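Local coordinates for protein putative angiotensinogen (Lampetra fluviatilis, PDB 5INW) that probably inhibits serine proteases as a serpin, binds heparin, which promotes its inhibition of thrombin, and is the lamprey counterpart of angiotensinogen, at residues P110-S115 against A408-V413. The protein carries 1 engineered substitution. Sequence-based numbering, arbitrary orientation.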
loop_
_atom_site.group_PDB
_atom_site.type_symbol
_atom_site.label_atom_id
_atom_site.label_comp_id
_atom_site.label_asym_id
_atom_site.label_seq_id
_atom_site.Cartn_x
_atom_site.Cartn_y
_atom_site.Cartn_z
ATOM N N PRO A 110 -1.172 -2.131 -1.186
ATOM C CA PRO A 110 -1.706 -2.903 -2.327
ATOM C C PRO A 110 -2.749 -2.184 -3.125
ATOM O O PRO A 110 -2.732 -2.320 -4.338
ATOM C CB PRO A 110 -2.306 -4.161 -1.683
ATOM C CG PRO A 110 -1.609 -4.313 -0.381
ATOM C CD PRO A 110 -1.260 -2.900 0.067
ATOM N N LEU A 111 -3.617 -1.409 -2.483
ATOM C CA LEU A 111 -4.637 -0.614 -3.208
ATOM C C LEU A 111 -4.070 0.387 -4.202
ATOM O O LEU A 111 -4.630 0.560 -5.293
ATOM C CB LEU A 111 -5.511 0.189 -2.247
ATOM C CG LEU A 111 -6.529 -0.589 -1.429
ATOM C CD1 LEU A 111 -7.213 0.403 -0.513
ATOM C CD2 LEU A 111 -7.569 -1.302 -2.278
ATOM N N SER A 112 -3.024 1.093 -3.767
ATOM C CA SER A 112 -2.404 2.100 -4.601
ATOM C C SER A 112 -1.841 1.433 -5.840
ATOM O O SER A 112 -2.059 1.903 -6.958
ATOM C CB SER A 112 -1.277 2.836 -3.881
ATOM O OG SER A 112 -0.776 3.899 -4.684
ATOM N N ILE A 113 -1.141 0.327 -5.624
ATOM C CA ILE A 113 -0.535 -0.348 -6.724
ATOM C C ILE A 113 -1.588 -0.981 -7.642
ATOM O O ILE A 113 -1.458 -0.952 -8.870
ATOM C CB ILE A 113 0.505 -1.377 -6.259
ATOM C CG1 ILE A 113 1.631 -0.669 -5.517
ATOM C CG2 ILE A 113 1.128 -2.100 -7.476
ATOM C CD1 ILE A 113 2.626 -1.608 -4.834
ATOM N N ALA A 114 -2.637 -1.551 -7.055
ATOM C CA ALA A 114 -3.735 -2.140 -7.862
ATOM C C ALA A 114 -4.476 -1.084 -8.692
ATOM O O ALA A 114 -4.910 -1.368 -9.815
ATOM C CB ALA A 114 -4.707 -2.900 -6.986
ATOM N N SER A 115 -4.632 0.116 -8.120
ATOM C CA SER A 115 -5.274 1.178 -8.836
ATOM C C SER A 115 -4.466 1.608 -10.028
ATOM O O SER A 115 -5.033 1.819 -11.108
ATOM C CB SER A 115 -5.497 2.368 -7.954
ATOM O OG SER A 115 -6.338 1.976 -6.935
ATOM N N ALA A 408 -0.305 7.529 7.290
ATOM C CA ALA A 408 0.338 6.695 6.248
ATOM C C ALA A 408 0.000 7.219 4.884
ATOM O O ALA A 408 -1.177 7.420 4.619
ATOM C CB ALA A 408 -0.069 5.224 6.354
ATOM N N LYS A 409 1.021 7.379 4.033
ATOM C CA LYS A 409 0.884 7.836 2.657
ATOM C C LYS A 409 1.440 6.736 1.775
ATOM O O LYS A 409 2.392 6.100 2.163
ATOM C CB LYS A 409 1.763 9.052 2.424
ATOM C CG LYS A 409 1.276 10.342 3.024
ATOM C CD LYS A 409 2.404 11.387 3.165
ATOM C CE LYS A 409 2.161 12.299 4.388
ATOM N NZ LYS A 409 3.363 12.651 5.225
ATOM N N ALA A 410 0.883 6.564 0.583
ATOM C CA ALA A 410 1.542 5.842 -0.504
ATOM C C ALA A 410 1.317 6.554 -1.817
ATOM O O ALA A 410 0.356 7.270 -1.967
ATOM C CB ALA A 410 1.020 4.411 -0.610
ATOM N N GLU A 411 2.189 6.282 -2.777
ATOM C CA GLU A 411 2.208 6.932 -4.094
ATOM C C GLU A 411 2.730 5.909 -5.086
ATOM O O GLU A 411 3.843 5.415 -4.902
ATOM C CB GLU A 411 3.267 7.992 -4.064
ATOM C CG GLU A 411 3.175 9.014 -2.944
ATOM C CD GLU A 411 4.297 10.036 -3.000
ATOM O OE1 GLU A 411 5.403 9.741 -3.530
ATOM O OE2 GLU A 411 4.068 11.146 -2.485
ATOM N N THR A 412 1.936 5.582 -6.102
ATOM C CA THR A 412 2.396 4.765 -7.197
ATOM C C THR A 412 2.382 5.601 -8.463
ATOM O O THR A 412 1.398 6.250 -8.772
ATOM C CB THR A 412 1.456 3.623 -7.389
ATOM O OG1 THR A 412 1.258 3.016 -6.106
ATOM C CG2 THR A 412 1.993 2.629 -8.403
ATOM N N VAL A 413 3.487 5.550 -9.194
ATOM C CA VAL A 413 3.683 6.281 -10.417
ATOM C C VAL A 413 4.040 5.284 -11.528
ATOM O O VAL A 413 4.938 4.482 -11.354
ATOM C CB VAL A 413 4.796 7.342 -10.251
ATOM C CG1 VAL A 413 5.029 8.101 -11.547
ATOM C CG2 VAL A 413 4.400 8.314 -9.208
#
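S112 and T412 meet hydroxyl to hydroxyl in the shutter region of the serpin fold, where the start of helix 110-122 packs against one face of the large β-sheet. Strand 405-417 is the N-terminal part of the cleaved reactive loop, inserted between strands 238-251 and 389-401, to both of which it is bonded antiparallel. The case illustrates how a newly inserted strand can be joined to the core by small polar side chains. Segments 110-115 and 408-413 run nearly the same way, 21° apart, with axes 7.7 Å apart at closest approach.

S112 OG and T412 OG1 are 2.6 Å apart, at hydrogen-bonding distance, though the proton that would join them has another acceptor within reach. On the helix, S112 holds OG anti to its backbone N (chi1 -175°), which carries the oxygen out toward the strand. T412 turns OG1 beside its own backbone N and anti to the carbonyl carbon. Each hydroxyl has a further partner: S112 OG pairs with N244 OD1 on one flanking strand, and T412 OG1 with H395 ND1 on the other. The two buried hydroxyls thus lie in a chain of close polar partners from N244 OD1 to H395 ND1.

Apolar contact is slight. The CB of A410, two residues before T412 and likewise directed at the helix, sits 4.3 Å from S112 CB, while E411 between them points away. I113 crosses T412 at about a right angle and offers only its CG1, 3.8 Å from T412 OG1, with H395 and L360 packing on the same isoleucine. One turn after L111, S115 bends back: OG reaches L111 O at 2.8 Å, from the carbonyl face opposite to that used by S115 N.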